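Local structure of endoglucanase family 5 (Clostridium acetobutylicum ATCC 824, 6PZ7) at residues N112-S117 / N168-T173; N205-P210 / N256-N261; S283-Y288 / V330-N335. The protein probably hydrolyses internal beta-1,4-glycosidic bonds of cellulose and related plant polysaccharides as a broad-specificity endoglucanase of glycoside hydrolase family 5. All coordinates share one frame; numbering follows the deposited sequence. Where two conformers were deposited one is given.

Contact 1 of 3, residues N112-S117 / N168-T173; sequences NKEAAS and NKFNLT
Glu-114 and Lys-169 supply the charged part of this interface. Their extended side chains cross at about a right angle, and Lys-169 NZ donates to Glu-114 OE1 at 2.9 Å, closing a salt bridge. The ammonium approaches OE1 from its syn side but 24° out of the carboxylate plane; its second reach, to Glu-114 OE2 at 3.3 Å, is weak. Two conformers were modelled for each residue, so the bridge describes one pairing.

The ring contacts belong to Phe-170. With chi1 at -71° its CG stands beside the backbone N, and the ring extends to Ser-117, whose CB lies 3.4 Å from Phe-170 CZ, oblique to the ring. Glu-114 O meets the ring edge in plane, 3.9 Å from Phe-170 CE1. Ser-117 OG is hydrogen-bonded to Trp-106 O and Ile-108 N.

The axes of segments 112-117 and 168-173 come within 10.8 Å, 9° from parallel, a spacing bridged by the long side chains of Glu-114, Lys-169 and Phe-170. They lie on helices 111-132 and 161-180, which follow barrel strands 95-99 and 139-142; such near-parallel packing is characteristic of the outer layer of a (beta/alpha)8 TIM barrel, the fold of this cellulase family.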
loop_
_atom_site.group_PDB
_atom_site.type_symbol
_atom_site.label_atom_id
_atom_site.label_comp_id
_atom_site.label_asym_id
_atom_site.label_seq_id
_atom_site.Cartn_x
_atom_site.Cartn_y
_atom_site.Cartn_z
ATOM N N ASN A 112 -2.451 4.573 25.803
ATOM C CA ASN A 112 -3.734 4.383 26.456
ATOM C C ASN A 112 -4.602 3.374 25.702
ATOM O O ASN A 112 -5.274 2.557 26.353
ATOM C CB ASN A 112 -4.425 5.732 26.542
ATOM C CG ASN A 112 -5.832 5.640 27.055
ATOM O OD1 ASN A 112 -6.779 6.014 26.329
ATOM N ND2 ASN A 112 -6.004 5.178 28.260
ATOM N N LYS A 113 -4.612 3.413 24.357
ATOM C CA LYS A 113 -5.456 2.522 23.557
ATOM C C LYS A 113 -4.743 1.254 23.121
ATOM O O LYS A 113 -5.401 0.366 22.523
ATOM C CB LYS A 113 -5.985 3.237 22.316
ATOM C CG LYS A 113 -6.845 4.467 22.613
ATOM C CD LYS A 113 -8.238 4.181 23.146
ATOM C CE LYS A 113 -9.096 5.453 23.055
ATOM N NZ LYS A 113 -10.414 5.340 23.762
ATOM N N GLU A 114 -3.457 1.111 23.434
ATOM C CA GLU A 114 -2.635 0.049 22.857
ATOM C C GLU A 114 -3.187 -1.337 23.175
ATOM O O GLU A 114 -3.245 -2.195 22.301
ATOM C CB GLU A 114 -1.203 0.189 23.359
ATOM C CG GLU A 114 -0.234 -0.893 22.909
ATOM C CD GLU A 114 1.057 -0.828 23.683
ATOM O OE1 GLU A 114 1.457 0.291 24.101
ATOM O OE2 GLU A 114 1.654 -1.903 23.914
ATOM N N ALA A 115 -3.532 -1.605 24.434
ATOM C CA ALA A 115 -3.917 -2.974 24.803
ATOM C C ALA A 115 -5.153 -3.411 24.044
ATOM O O ALA A 115 -5.214 -4.550 23.551
ATOM C CB ALA A 115 -4.147 -3.068 26.312
ATOM N N ALA A 116 -6.159 -2.559 23.937
ATOM C CA ALA A 116 -7.385 -2.960 23.274
ATOM C C ALA A 116 -7.181 -3.115 21.775
ATOM O O ALA A 116 -7.704 -4.050 21.141
ATOM C CB ALA A 116 -8.503 -1.950 23.535
ATOM N N SER A 117 -6.408 -2.222 21.166
ATOM C CA SER A 117 -6.094 -2.328 19.746
ATOM C C SER A 117 -5.249 -3.560 19.451
ATOM O O SER A 117 -5.489 -4.258 18.453
ATOM C CB SER A 117 -5.359 -1.084 19.230
ATOM O OG SER A 117 -6.211 0.050 19.127
ATOM N N ASN A 168 5.225 0.162 16.323
ATOM C CA ASN A 168 6.129 -0.980 16.298
ATOM C C ASN A 168 5.501 -2.180 16.998
ATOM O O ASN A 168 5.648 -3.322 16.547
ATOM C CB ASN A 168 7.466 -0.631 16.955
ATOM C CG ASN A 168 8.313 0.303 16.103
ATOM O OD1 ASN A 168 8.256 0.265 14.861
ATOM N ND2 ASN A 168 9.118 1.113 16.733
ATOM N N LYS A 169 4.798 -1.940 18.115
ATOM C CA LYS A 169 4.116 -3.017 18.820
ATOM C C LYS A 169 2.992 -3.604 17.979
ATOM O O LYS A 169 2.816 -4.826 17.938
ATOM C CB LYS A 169 3.584 -2.498 20.167
ATOM C CG LYS A 169 4.629 -1.817 21.076
ATOM C CD LYS A 169 3.990 -1.338 22.372
ATOM C CE LYS A 169 4.923 -0.493 23.212
ATOM N NZ LYS A 169 4.280 -0.057 24.496
ATOM N N PHE A 170 2.230 -2.758 17.304
ATOM C CA PHE A 170 1.166 -3.263 16.450
ATOM C C PHE A 170 1.716 -4.107 15.296
ATOM O O PHE A 170 1.150 -5.160 14.976
ATOM C CB PHE A 170 0.358 -2.113 15.854
ATOM C CG PHE A 170 -0.529 -1.344 16.827
ATOM C CD1 PHE A 170 -0.858 -1.815 18.088
ATOM C CD2 PHE A 170 -1.066 -0.152 16.411
ATOM C CE1 PHE A 170 -1.696 -1.079 18.921
ATOM C CE2 PHE A 170 -1.915 0.579 17.239
ATOM C CZ PHE A 170 -2.228 0.109 18.494
ATOM N N ASN A 171 2.792 -3.650 14.644
ATOM C CA ASN A 171 3.373 -4.432 13.562
ATOM C C ASN A 171 3.879 -5.771 14.082
ATOM O O ASN A 171 3.740 -6.799 13.406
ATOM C CB ASN A 171 4.504 -3.646 12.886
ATOM C CG ASN A 171 4.002 -2.586 11.914
ATOM O OD1 ASN A 171 2.933 -2.751 11.300
ATOM N ND2 ASN A 171 4.791 -1.537 11.707
ATOM N N LEU A 172 4.510 -5.768 15.256
ATOM C CA LEU A 172 4.993 -7.009 15.854
ATOM C C LEU A 172 3.846 -7.966 16.145
ATOM O O LEU A 172 3.937 -9.155 15.833
ATOM C CB LEU A 172 5.750 -6.711 17.150
ATOM C CG LEU A 172 6.235 -7.927 17.925
ATOM C CD1 LEU A 172 7.127 -8.761 17.106
ATOM C CD2 LEU A 172 6.919 -7.483 19.226
ATOM N N THR A 173 2.764 -7.450 16.736
ATOM C CA THR A 173 1.593 -8.260 17.019
ATOM C C THR A 173 1.074 -8.886 15.735
ATOM O O THR A 173 0.754 -10.083 15.687
ATOM C CB THR A 173 0.496 -7.385 17.637
ATOM O OG1 THR A 173 0.913 -6.877 18.913
ATOM C CG2 THR A 173 -0.787 -8.175 17.825
#

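Contact 2 of 3, residues N205-P210 / N256-N261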
loop_
_atom_site.group_PDB
_atom_site.type_symbol
_atom_site.label_atom_id
_atom_site.label_comp_id
_atom_site.label_asym_id
_atom_site.label_seq_id
_atom_site.Cartn_x
_atom_site.Cartn_y
_atom_site.Cartn_z
ATOM N N ASN A 205 13.371 6.522 11.133
ATOM C CA ASN A 205 14.394 6.178 12.124
ATOM C C ASN A 205 13.851 5.325 13.262
ATOM O O ASN A 205 14.579 4.478 13.810
ATOM C CB ASN A 205 15.025 7.446 12.700
ATOM C CG ASN A 205 16.080 8.037 11.792
ATOM O OD1 ASN A 205 16.620 7.367 10.904
ATOM N ND2 ASN A 205 16.403 9.301 12.030
ATOM N N ASP A 206 12.594 5.497 13.630
ATOM C CA ASP A 206 12.045 4.817 14.780
ATOM C C ASP A 206 11.420 3.467 14.463
ATOM O O ASP A 206 11.103 2.712 15.399
ATOM C CB ASP A 206 11.036 5.686 15.549
ATOM C CG ASP A 206 11.683 6.777 16.386
ATOM O OD1 ASP A 206 12.938 6.818 16.487
ATOM O OD2 ASP A 206 10.910 7.585 16.984
ATOM N N LEU A 207 11.282 3.115 13.188
ATOM C CA LEU A 207 10.750 1.821 12.803
ATOM C C LEU A 207 11.643 0.707 13.321
ATOM O O LEU A 207 12.860 0.733 13.129
ATOM C CB LEU A 207 10.664 1.756 11.285
ATOM C CG LEU A 207 9.939 0.540 10.742
ATOM C CD1 LEU A 207 8.451 0.642 11.017
ATOM C CD2 LEU A 207 10.195 0.392 9.269
ATOM N N VAL A 208 11.021 -0.298 13.923
ATOM C CA VAL A 208 11.676 -1.542 14.323
ATOM C C VAL A 208 11.058 -2.670 13.516
ATOM O O VAL A 208 9.838 -2.848 13.526
ATOM C CB VAL A 208 11.538 -1.801 15.835
ATOM C CG1 VAL A 208 12.104 -3.177 16.183
ATOM C CG2 VAL A 208 12.229 -0.695 16.592
ATOM N N ILE A 209 11.881 -3.434 12.814
ATOM C CA ILE A 209 11.378 -4.599 12.083
ATOM C C ILE A 209 10.983 -5.697 13.069
ATOM O O ILE A 209 11.846 -6.161 13.832
ATOM C CB ILE A 209 12.456 -5.126 11.116
ATOM C CG1 ILE A 209 12.873 -4.061 10.115
ATOM C CG2 ILE A 209 11.974 -6.415 10.421
ATOM C CD1 ILE A 209 11.805 -3.695 9.077
ATOM N N PRO A 210 9.733 -6.156 13.095
ATOM C CA PRO A 210 9.325 -7.200 14.051
ATOM C C PRO A 210 10.249 -8.401 14.038
ATOM O O PRO A 210 10.479 -9.019 12.977
ATOM C CB PRO A 210 7.910 -7.583 13.577
ATOM C CG PRO A 210 7.373 -6.326 12.961
ATOM C CD PRO A 210 8.593 -5.702 12.265
ATOM N N ASN A 256 19.322 5.050 1.420
ATOM C CA ASN A 256 20.388 5.077 2.418
ATOM C C ASN A 256 19.939 4.563 3.769
ATOM O O ASN A 256 20.738 3.954 4.500
ATOM C CB ASN A 256 20.962 6.487 2.519
ATOM C CG ASN A 256 21.944 6.789 1.399
ATOM O OD1 ASN A 256 22.691 5.917 0.973
ATOM N ND2 ASN A 256 21.913 8.018 0.912
ATOM N N LYS A 257 18.696 4.786 4.140
ATOM C CA LYS A 257 18.234 4.327 5.437
ATOM C C LYS A 257 17.991 2.828 5.475
ATOM O O LYS A 257 18.358 2.153 6.453
ATOM C CB LYS A 257 16.977 5.093 5.837
ATOM C CG LYS A 257 16.375 4.611 7.119
ATOM C CD LYS A 257 17.317 4.888 8.273
ATOM C CE LYS A 257 16.772 4.360 9.567
ATOM N NZ LYS A 257 17.698 4.693 10.678
ATOM N N PHE A 258 17.336 2.288 4.449
ATOM C CA PHE A 258 16.850 0.906 4.444
ATOM C C PHE A 258 17.574 0.036 3.422
ATOM O O PHE A 258 18.256 -0.935 3.802
ATOM C CB PHE A 258 15.325 0.883 4.209
ATOM C CG PHE A 258 14.523 1.469 5.350
ATOM C CD1 PHE A 258 14.580 0.913 6.623
ATOM C CD2 PHE A 258 13.662 2.512 5.125
ATOM C CE1 PHE A 258 13.839 1.451 7.664
ATOM C CE2 PHE A 258 12.906 3.038 6.172
ATOM C CZ PHE A 258 12.996 2.493 7.424
ATOM N N VAL A 259 17.439 0.335 2.128
ATOM C CA VAL A 259 17.775 -0.645 1.100
ATOM C C VAL A 259 19.252 -0.991 1.155
ATOM O O VAL A 259 19.631 -2.169 1.070
ATOM C CB VAL A 259 17.387 -0.125 -0.293
ATOM C CG1 VAL A 259 17.804 -1.142 -1.365
ATOM C CG2 VAL A 259 15.885 0.204 -0.390
ATOM N N LYS A 260 20.105 0.022 1.312
ATOM C CA LYS A 260 21.561 -0.178 1.336
ATOM C C LYS A 260 21.989 -1.012 2.527
ATOM O O LYS A 260 23.064 -1.645 2.494
ATOM C CB LYS A 260 22.207 1.200 1.406
ATOM C CG LYS A 260 23.723 1.208 1.549
ATOM C CD LYS A 260 24.203 2.622 1.812
ATOM C CE LYS A 260 23.896 3.054 3.225
ATOM N NZ LYS A 260 24.253 4.481 3.470
ATOM N N ASN A 261 21.225 -0.988 3.611
ATOM C CA ASN A 261 21.504 -1.774 4.803
ATOM C C ASN A 261 20.824 -3.141 4.786
ATOM O O ASN A 261 20.700 -3.770 5.850
ATOM C CB ASN A 261 21.110 -0.985 6.044
ATOM C CG ASN A 261 21.976 0.246 6.244
ATOM O OD1 ASN A 261 23.208 0.175 6.180
ATOM N ND2 ASN A 261 21.336 1.394 6.469
HETATM O O HOH W 1 16.789 3.106 12.754
#
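Lys-257 meets Asn-205 through the outer part of its side chain, and tracing that chain outward accounts for most of the polar contact. Its CB is directed toward segment 205-210. The next atom, Lys-257 CG, lies over the centre of the Phe-258 ring, 3.8 Å above its plane, so the aliphatic part of the lysine covers one face of its own neighbour. The chain bends here (chi2 66°), then runs extended to the amine. Lys-257 CD comes within 3.7 Å of Asn-205 OD1, and Lys-257 CE within 3.3 Å of that same oxygen, while CE also passes the CA of Asn-205. At the tip, Lys-257 NZ donates a hydrogen bond to Asn-205 OD1 at 2.9 Å; the C=O...N angle is 136° and the donor is tilted 28° from the carbonyl plane. NZ donates as well to a water at 2.8 Å, which in turn donates to Asn-205 O, also 2.8 Å away. One amine therefore grips both the side chain and, through water, the backbone carbonyl of a single asparagine close to the end of helix 201-206.

On the more buried side is an apolar tie: Leu-207 CD2 lies 4.0 Å from Phe-258 CZ, oblique to the ring, in the leucine conformer given. The two side chains cross at about a right angle.

Phe-258 is buried, resting on Val-218 of strand 216-221 and Val-265 of strand 265-270. Leu-207 shares Val-218 and also touches Asn-168 of helix 161-180. The contact thus joins the loop leading from helix 201-206 into strand 216-221 to segment 256-261, which precedes strand 265-270, over the outer surface of the barrel.

Contact 3 of 3, residues S283-Y288 / V330-N335; sequences SLAKFY and VRTIVN
Ala-285 and Lys-286 face Thr-332 and Ile-333 between two nearly parallel helical segments, whose axes approach to 8.0 Å at an angle of 6°. The backbones come close: the CA atoms of Lys-286 and Thr-332 are separated by 4.9 Å, and those of Ala-285 and Ile-333 by 5.8 Å. At this spacing CB atoms themselves can make the contact, as with Lys-286 and Thr-332.

Ala-285 and Thr-332 point their CB atoms at the opposite segment. The Ala-285 methyl meets two partners: Thr-332 OG1, 3.6 Å from Ala-285 CB, and Ile-333 CG1, 3.9 Å from the same CB. Ile-333 makes its contact although its CB is directed away from segment 283-288; chi1 of -65° sets CG1 anti to the carbonyl carbon, and that branch comes up against the methyl. Beyond the segments Ile-333 packs on Trp-301 of strand 298-303 and on Phe-53. Lys-286 contributes through its base, its CB lying 4.0 Å from Thr-332 CB, while the extended remainder leads away from the interface and the residue is exposed.

With chi1 at 63°, Thr-332 OG1 sits where it reaches Leu-329 O in its own helix and lies against the Ala-285 methyl.

No hydrogen bond joins the two segments themselves. Between them the contact is van der Waals, of methyl, methylene and methine groups and the hydroxyl oxygen; a weak bond of Thr-332 OG1 to Ala-282 O, just before segment 283-288, adds a polar link between the helices, and the lysine charge is carried off the interface.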
loop_
_atom_site.group_PDB
_atom_site.type_symbol
_atom_site.label_atom_id
_atom_site.label_comp_id
_atom_site.label_asym_id
_atom_site.label_seq_id
_atom_site.Cartn_x
_atom_site.Cartn_y
_atom_site.Cartn_z
ATOM N N SER A 283 6.241 12.469 -17.277
ATOM C CA SER A 283 7.648 12.774 -16.992
ATOM C C SER A 283 8.005 12.446 -15.547
ATOM O O SER A 283 9.028 11.820 -15.264
ATOM C CB SER A 283 7.927 14.246 -17.266
ATOM O OG SER A 283 7.855 14.579 -18.652
ATOM N N LEU A 284 7.114 12.780 -14.622
ATOM C CA LEU A 284 7.322 12.462 -13.214
ATOM C C LEU A 284 7.370 10.961 -13.016
ATOM O O LEU A 284 8.273 10.430 -12.362
ATOM C CB LEU A 284 6.229 13.096 -12.343
ATOM C CG LEU A 284 6.165 12.588 -10.897
ATOM C CD1 LEU A 284 7.465 12.850 -10.141
ATOM C CD2 LEU A 284 4.997 13.271 -10.185
ATOM N N ALA A 285 6.371 10.244 -13.548
ATOM C CA ALA A 285 6.306 8.796 -13.327
ATOM C C ALA A 285 7.522 8.110 -13.915
ATOM O O ALA A 285 8.074 7.187 -13.311
ATOM C CB ALA A 285 5.026 8.221 -13.927
ATOM N N LYS A 286 7.946 8.533 -15.103
ATOM C CA LYS A 286 9.101 7.893 -15.723
ATOM C C LYS A 286 10.323 7.998 -14.819
ATOM O O LYS A 286 11.033 7.010 -14.583
ATOM C CB LYS A 286 9.380 8.530 -17.078
ATOM C CG LYS A 286 10.523 7.865 -17.812
ATOM C CD LYS A 286 10.708 8.480 -19.211
ATOM C CE LYS A 286 11.888 7.842 -19.940
ATOM N NZ LYS A 286 11.847 8.106 -21.409
ATOM N N PHE A 287 10.609 9.209 -14.323
ATOM C CA PHE A 287 11.777 9.419 -13.475
ATOM C C PHE A 287 11.607 8.713 -12.143
ATOM O O PHE A 287 12.547 8.068 -11.659
ATOM C CB PHE A 287 12.031 10.907 -13.263
ATOM C CG PHE A 287 13.290 11.185 -12.511
ATOM C CD1 PHE A 287 14.517 11.185 -13.155
ATOM C CD2 PHE A 287 13.269 11.394 -11.148
ATOM C CE1 PHE A 287 15.680 11.406 -12.446
ATOM C CE2 PHE A 287 14.452 11.622 -10.447
ATOM C CZ PHE A 287 15.640 11.616 -11.091
ATOM N N TYR A 288 10.417 8.783 -11.547
ATOM C CA TYR A 288 10.181 8.173 -10.245
ATOM C C TYR A 288 10.420 6.678 -10.316
ATOM O O TYR A 288 11.180 6.124 -9.518
ATOM C CB TYR A 288 8.751 8.522 -9.813
ATOM C CG TYR A 288 8.360 8.316 -8.372
ATOM C CD1 TYR A 288 7.656 9.302 -7.704
ATOM C CD2 TYR A 288 8.634 7.141 -7.694
ATOM C CE1 TYR A 288 7.219 9.127 -6.365
ATOM C CE2 TYR A 288 8.226 6.952 -6.353
ATOM C CZ TYR A 288 7.536 7.945 -5.710
ATOM O OH TYR A 288 7.142 7.691 -4.401
ATOM N N VAL A 330 0.410 5.601 -18.439
ATOM C CA VAL A 330 0.485 4.195 -18.067
ATOM C C VAL A 330 1.769 3.583 -18.608
ATOM O O VAL A 330 2.457 2.822 -17.914
ATOM C CB VAL A 330 -0.771 3.425 -18.525
ATOM C CG1 VAL A 330 -0.716 1.969 -17.972
ATOM C CG2 VAL A 330 -2.049 4.085 -18.061
ATOM N N ARG A 331 2.099 3.896 -19.864
ATOM C CA ARG A 331 3.292 3.310 -20.466
ATOM C C ARG A 331 4.558 3.712 -19.704
ATOM O O ARG A 331 5.466 2.878 -19.530
ATOM C CB ARG A 331 3.373 3.673 -21.948
ATOM C CG ARG A 331 4.433 2.911 -22.732
ATOM C CD ARG A 331 4.096 1.435 -22.851
ATOM N NE ARG A 331 5.135 0.755 -23.606
ATOM C CZ ARG A 331 5.091 -0.522 -23.955
ATOM N NH1 ARG A 331 4.059 -1.271 -23.613
ATOM N NH2 ARG A 331 6.089 -1.033 -24.651
ATOM N N THR A 332 4.671 4.963 -19.246
ATOM C CA THR A 332 5.830 5.362 -18.438
ATOM C C THR A 332 5.894 4.635 -17.102
ATOM O O THR A 332 6.990 4.464 -16.527
ATOM C CB THR A 332 5.932 6.878 -18.205
ATOM O OG1 THR A 332 4.831 7.407 -17.454
ATOM C CG2 THR A 332 5.966 7.603 -19.547
ATOM N N ILE A 333 4.740 4.271 -16.527
ATOM C CA ILE A 333 4.739 3.539 -15.270
ATOM C C ILE A 333 5.313 2.139 -15.453
ATOM O O ILE A 333 6.082 1.671 -14.603
ATOM C CB ILE A 333 3.345 3.529 -14.633
ATOM C CG1 ILE A 333 2.893 4.950 -14.229
ATOM C CG2 ILE A 333 3.297 2.587 -13.424
ATOM C CD1 ILE A 333 1.431 5.096 -14.059
ATOM N N VAL A 334 4.907 1.431 -16.517
ATOM C CA VAL A 334 5.224 0.011 -16.690
ATOM C C VAL A 334 6.491 -0.250 -17.501
ATOM O O VAL A 334 6.888 -1.419 -17.658
ATOM C CB VAL A 334 4.049 -0.740 -17.363
ATOM C CG1 VAL A 334 2.804 -0.673 -16.507
ATOM C CG2 VAL A 334 3.794 -0.230 -18.790
ATOM N N ASN A 335 7.130 0.772 -18.040
ATOM C CA ASN A 335 8.315 0.541 -18.868
ATOM C C ASN A 335 9.518 0.113 -18.035
ATOM O O ASN A 335 9.570 0.259 -16.813
ATOM C CB ASN A 335 8.639 1.801 -19.663
ATOM C CG ASN A 335 9.564 1.526 -20.837
ATOM O OD1 ASN A 335 9.201 0.807 -21.775
ATOM N ND2 ASN A 335 10.754 2.100 -20.795
ATOM O OXT ASN A 335 10.507 -0.408 -18.586
#

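How the contacts relate
The three contacts sit in series along the chain, outside the eight-stranded barrel. Contacts 1 and 2 touch directly, although their centres are 20 Å apart: Asn-168 ND2 lies 2.9 Å from Asp-206 O and Asn-168 OD1 3.0 Å from Val-208 N, probable hydrogen bonds that tie helix 161-180 to segment 205-210. Contact 3 is separate, its nearest atoms about 12 Å from contact 2 and about 19 Å from contact 1, on the opposite side of the chain's centre from the latter. Family 5 active sites lie at the C-terminal strand ends; segment 112-117, near the start of the helix after strand 95-99, lies toward that end, and segment 256-261, leading into strand 265-270, toward the other.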